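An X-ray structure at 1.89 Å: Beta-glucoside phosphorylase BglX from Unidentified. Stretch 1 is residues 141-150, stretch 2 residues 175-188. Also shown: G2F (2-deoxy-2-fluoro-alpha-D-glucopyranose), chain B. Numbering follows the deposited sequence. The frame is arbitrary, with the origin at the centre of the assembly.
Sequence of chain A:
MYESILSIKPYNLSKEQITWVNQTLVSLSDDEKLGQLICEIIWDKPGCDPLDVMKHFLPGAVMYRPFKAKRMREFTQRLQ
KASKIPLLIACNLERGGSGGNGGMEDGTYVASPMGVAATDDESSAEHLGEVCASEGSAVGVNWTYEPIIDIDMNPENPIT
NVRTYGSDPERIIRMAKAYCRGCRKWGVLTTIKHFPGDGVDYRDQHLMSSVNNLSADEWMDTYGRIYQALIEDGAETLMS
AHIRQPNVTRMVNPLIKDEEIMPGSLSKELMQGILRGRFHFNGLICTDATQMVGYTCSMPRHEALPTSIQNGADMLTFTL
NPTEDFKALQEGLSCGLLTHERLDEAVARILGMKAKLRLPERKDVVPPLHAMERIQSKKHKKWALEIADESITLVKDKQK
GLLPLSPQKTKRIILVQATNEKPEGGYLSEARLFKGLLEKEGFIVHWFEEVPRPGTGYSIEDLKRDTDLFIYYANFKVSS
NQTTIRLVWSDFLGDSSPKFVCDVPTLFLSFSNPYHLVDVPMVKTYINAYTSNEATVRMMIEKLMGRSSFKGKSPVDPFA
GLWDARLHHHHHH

Stretch 1, residues 141-150: VNWTYEPIID
Stretch 2 175-188: MAKAYCRGCRKWGV

A mostly irregular segment, strand only at Trp-143 and Thr-144 (phi/psi -152/114 and -103/131), lies against one side of a helix and its trailing turn, running antiparallel to it: Asn-142 (-125/11) pairs with Val-188 (CA to CA 4.5 Å) and Pro-147 with Ala-176 (CA to CA 5.9 Å). Tyr-145 sits at -79/55, Ile-149 at -117/27, and a cis peptide joins Glu-146 to Pro-147. Residues from Met-175 onward continue a helix begun earlier in the chain, with phi/psi near -64/-41; Arg-184 to Gly-187 form a type I turn. Gly-187 takes 72/28, a positive phi that favours glycine. Val-188 then extends at -112/127.

Apolar packing dominates the 445 Å² buried, both sides summed. The Ala-176 methyl points toward the other stretch: its CB meets Ile-149 CG2 (chi1 p) at 3.5 Å and Pro-147 CG at 3.9 Å. The Pro-147 ring, C-gamma endo, also sets its CB 3.8 Å from Tyr-179 CD1 and its CD 3.7 Å from Cys-180 SG (chi1 m). At the other end Val-188, chi1 t, packs against backbone as well as side chain: its CG1 lies 3.6 Å from Thr-144 N and 4.0 Å from Thr-144 CG2.

One hydrogen bond crosses, from Thr-144 OG1 to Tyr-179 OH (3.3 Å). Threonine offers both hydroxyl and methyl: with chi1 t, Thr-144 CG2 lies at the Tyr-179 ring edge and 3.9 Å from Cys-183 SG. Tyr-179 (chi1 t, chi2 -82°) reaches across to place its OH 3.3 Å from Glu-146 CB.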

# COMPACT_ATOMS: atom_id res chain seq x y z
N VAL A 141 -4.80 -16.25 3.09
CA VAL A 141 -4.89 -15.19 2.11
C VAL A 141 -4.48 -15.72 0.74
O VAL A 141 -3.43 -16.38 0.61
CB VAL A 141 -4.02 -13.99 2.53
CG1 VAL A 141 -3.97 -12.94 1.42
CG2 VAL A 141 -4.56 -13.37 3.80
N ASN A 142 -5.28 -15.43 -0.28
CA ASN A 142 -4.96 -15.84 -1.64
C ASN A 142 -4.95 -14.67 -2.62
O ASN A 142 -4.86 -14.89 -3.83
CB ASN A 142 -5.93 -16.93 -2.12
CG ASN A 142 -7.39 -16.54 -1.99
OD1 ASN A 142 -7.79 -15.40 -2.24
ND2 ASN A 142 -8.22 -17.51 -1.60
N TRP A 143 -5.00 -13.43 -2.13
CA TRP A 143 -5.10 -12.25 -2.98
C TRP A 143 -4.46 -11.08 -2.23
O TRP A 143 -4.98 -10.68 -1.19
CB TRP A 143 -6.57 -11.96 -3.29
CG TRP A 143 -6.84 -10.93 -4.34
CD1 TRP A 143 -5.95 -10.33 -5.19
CD2 TRP A 143 -8.12 -10.39 -4.67
NE1 TRP A 143 -6.60 -9.45 -6.03
CE2 TRP A 143 -7.94 -9.47 -5.72
CE3 TRP A 143 -9.42 -10.60 -4.18
CZ2 TRP A 143 -9.00 -8.76 -6.28
CZ3 TRP A 143 -10.46 -9.88 -4.73
CH2 TRP A 143 -10.25 -8.99 -5.78
N THR A 144 -3.35 -10.56 -2.73
CA THR A 144 -2.76 -9.36 -2.15
C THR A 144 -3.11 -8.17 -3.03
O THR A 144 -2.98 -8.25 -4.26
CB THR A 144 -1.25 -9.47 -1.97
OG1 THR A 144 -0.78 -8.31 -1.29
CG2 THR A 144 -0.51 -9.60 -3.29
N TYR A 145 -3.60 -7.11 -2.41
CA TYR A 145 -3.97 -5.89 -3.12
C TYR A 145 -2.71 -5.07 -3.41
O TYR A 145 -2.61 -3.91 -3.01
CB TYR A 145 -4.96 -5.06 -2.30
CG TYR A 145 -6.38 -5.56 -2.25
CD1 TYR A 145 -6.95 -6.27 -3.30
CD2 TYR A 145 -7.19 -5.26 -1.15
CE1 TYR A 145 -8.27 -6.68 -3.25
CE2 TYR A 145 -8.50 -5.67 -1.09
CZ TYR A 145 -9.04 -6.37 -2.14
OH TYR A 145 -10.37 -6.76 -2.06
N GLU A 146 -1.73 -5.69 -4.05
CA GLU A 146 -0.44 -5.08 -4.34
C GLU A 146 0.12 -5.76 -5.59
O GLU A 146 -0.26 -6.89 -5.90
CB GLU A 146 0.54 -5.25 -3.18
CG GLU A 146 -0.04 -5.11 -1.77
CD GLU A 146 -0.30 -3.68 -1.34
OE1 GLU A 146 0.29 -2.74 -1.92
OE2 GLU A 146 -1.10 -3.50 -0.38
N PRO A 147 1.06 -5.12 -6.29
CA PRO A 147 1.85 -3.93 -5.97
C PRO A 147 1.28 -2.60 -6.44
O PRO A 147 0.52 -2.49 -7.40
CB PRO A 147 3.16 -4.19 -6.71
CG PRO A 147 2.71 -4.87 -7.96
CD PRO A 147 1.54 -5.75 -7.53
N ILE A 148 1.69 -1.57 -5.72
CA ILE A 148 1.40 -0.19 -6.07
C ILE A 148 2.35 0.24 -7.18
O ILE A 148 3.57 0.23 -7.00
CB ILE A 148 1.53 0.72 -4.84
CG1 ILE A 148 0.41 0.39 -3.85
CG2 ILE A 148 1.49 2.20 -5.23
CD1 ILE A 148 0.59 0.99 -2.49
N ILE A 149 1.78 0.62 -8.32
CA ILE A 149 2.57 1.09 -9.45
C ILE A 149 2.22 2.54 -9.75
O ILE A 149 2.37 3.01 -10.88
CB ILE A 149 2.39 0.18 -10.68
CG1 ILE A 149 0.91 0.06 -11.06
CG2 ILE A 149 3.01 -1.18 -10.41
CD1 ILE A 149 0.69 -0.64 -12.40
N ASP A 150 1.76 3.26 -8.73
CA ASP A 150 1.71 4.71 -8.81
C ASP A 150 3.12 5.28 -8.93
O ASP A 150 4.09 4.68 -8.48
CB ASP A 150 1.05 5.31 -7.58
CG ASP A 150 -0.37 4.83 -7.38
OD1 ASP A 150 -1.07 4.61 -8.39
OD2 ASP A 150 -0.79 4.69 -6.20
N MET A 175 10.63 -3.24 -10.16
CA MET A 175 10.33 -3.64 -8.79
C MET A 175 8.97 -4.33 -8.71
O MET A 175 8.82 -5.34 -8.02
CB MET A 175 10.38 -2.41 -7.89
CG MET A 175 11.75 -1.76 -7.79
SD MET A 175 12.83 -2.72 -6.72
CE MET A 175 14.43 -1.95 -6.99
N ALA A 176 7.97 -3.78 -9.40
CA ALA A 176 6.64 -4.36 -9.34
C ALA A 176 6.60 -5.75 -9.97
O ALA A 176 5.92 -6.65 -9.46
CB ALA A 176 5.64 -3.43 -10.02
N LYS A 177 7.30 -5.94 -11.09
CA LYS A 177 7.35 -7.28 -11.68
C LYS A 177 7.99 -8.28 -10.73
O LYS A 177 7.55 -9.43 -10.63
CB LYS A 177 8.13 -7.25 -12.99
CG LYS A 177 7.43 -6.61 -14.18
CD LYS A 177 8.32 -6.79 -15.41
CE LYS A 177 7.76 -6.18 -16.66
NZ LYS A 177 8.74 -6.33 -17.79
N ALA A 178 9.05 -7.85 -10.03
CA ALA A 178 9.72 -8.71 -9.07
C ALA A 178 8.82 -9.02 -7.87
O ALA A 178 8.79 -10.16 -7.39
CB ALA A 178 11.02 -8.06 -8.60
N TYR A 179 8.12 -8.01 -7.34
CA TYR A 179 7.16 -8.27 -6.28
C TYR A 179 6.18 -9.34 -6.71
O TYR A 179 5.91 -10.30 -5.97
CB TYR A 179 6.43 -6.97 -5.90
CG TYR A 179 5.35 -7.15 -4.84
CD1 TYR A 179 4.08 -7.60 -5.18
CD2 TYR A 179 5.60 -6.88 -3.49
CE1 TYR A 179 3.08 -7.77 -4.23
CE2 TYR A 179 4.60 -7.05 -2.52
CZ TYR A 179 3.35 -7.50 -2.90
OH TYR A 179 2.34 -7.68 -1.98
N CYS A 180 5.65 -9.22 -7.93
CA CYS A 180 4.70 -10.21 -8.43
C CYS A 180 5.35 -11.58 -8.55
O CYS A 180 4.71 -12.60 -8.29
CB CYS A 180 4.13 -9.77 -9.77
SG CYS A 180 3.05 -8.30 -9.68
N ARG A 181 6.62 -11.63 -8.97
CA ARG A 181 7.29 -12.93 -9.05
C ARG A 181 7.29 -13.60 -7.69
O ARG A 181 7.02 -14.81 -7.58
CB ARG A 181 8.72 -12.78 -9.56
CG ARG A 181 8.83 -12.66 -11.07
CD ARG A 181 10.24 -13.01 -11.56
NE ARG A 181 11.28 -12.17 -10.95
CZ ARG A 181 11.58 -10.93 -11.35
NH1 ARG A 181 10.91 -10.37 -12.35
NH2 ARG A 181 12.54 -10.26 -10.75
N GLY A 182 7.60 -12.84 -6.63
CA GLY A 182 7.63 -13.41 -5.30
C GLY A 182 6.28 -13.91 -4.85
O GLY A 182 6.18 -14.93 -4.16
N CYS A 183 5.20 -13.21 -5.23
CA CYS A 183 3.87 -13.64 -4.81
C CYS A 183 3.43 -14.90 -5.53
O CYS A 183 2.83 -15.79 -4.92
CB CYS A 183 2.85 -12.52 -5.05
SG CYS A 183 3.07 -11.07 -4.04
N ARG A 184 3.70 -15.00 -6.84
CA ARG A 184 3.25 -16.15 -7.61
C ARG A 184 3.91 -17.43 -7.14
O ARG A 184 3.36 -18.52 -7.33
CB ARG A 184 3.54 -15.92 -9.10
CG ARG A 184 2.73 -14.77 -9.66
CD ARG A 184 2.87 -14.61 -11.14
NE ARG A 184 2.06 -13.46 -11.53
CZ ARG A 184 2.51 -12.35 -12.09
NH1 ARG A 184 3.79 -12.19 -12.38
NH2 ARG A 184 1.65 -11.38 -12.36
N LYS A 185 5.10 -17.32 -6.55
CA LYS A 185 5.76 -18.49 -5.98
C LYS A 185 4.93 -19.11 -4.86
O LYS A 185 5.05 -20.31 -4.59
CB LYS A 185 7.15 -18.08 -5.49
CG LYS A 185 7.78 -19.02 -4.47
CD LYS A 185 9.27 -18.71 -4.26
CE LYS A 185 9.86 -19.54 -3.11
NZ LYS A 185 11.32 -19.32 -2.93
N TRP A 186 4.05 -18.33 -4.23
CA TRP A 186 3.25 -18.80 -3.12
C TRP A 186 1.76 -18.85 -3.44
O TRP A 186 0.94 -18.99 -2.53
CB TRP A 186 3.52 -17.94 -1.88
CG TRP A 186 4.93 -18.10 -1.41
CD1 TRP A 186 6.00 -17.32 -1.75
CD2 TRP A 186 5.44 -19.11 -0.53
NE1 TRP A 186 7.14 -17.79 -1.14
CE2 TRP A 186 6.82 -18.88 -0.39
CE3 TRP A 186 4.85 -20.18 0.14
CZ2 TRP A 186 7.62 -19.69 0.41
CZ3 TRP A 186 5.66 -20.99 0.93
CH2 TRP A 186 7.02 -20.74 1.06
N GLY A 187 1.39 -18.78 -4.72
CA GLY A 187 0.01 -19.00 -5.11
C GLY A 187 -0.94 -17.89 -4.73
O GLY A 187 -2.13 -18.14 -4.52
N VAL A 188 -0.44 -16.66 -4.63
CA VAL A 188 -1.24 -15.51 -4.22
C VAL A 188 -1.40 -14.59 -5.42
O VAL A 188 -0.41 -14.18 -6.04
CB VAL A 188 -0.59 -14.79 -3.03
CG1 VAL A 188 -1.32 -13.48 -2.72
CG2 VAL A 188 -0.59 -15.70 -1.80
C1 G2F B . -8.62 1.56 -1.33
C2 G2F B . -7.10 1.90 -1.31
C3 G2F B . -6.32 0.63 -1.76
C4 G2F B . -6.73 -0.56 -0.83
C5 G2F B . -8.28 -0.74 -0.94
C6 G2F B . -8.77 -1.89 0.04
O3 G2F B . -4.96 0.86 -1.52
O4 G2F B . -6.14 -1.72 -1.36
O5 G2F B . -8.90 0.45 -0.50
O6 G2F B . -8.28 -1.62 1.32
F2 G2F B . -6.84 2.90 -2.18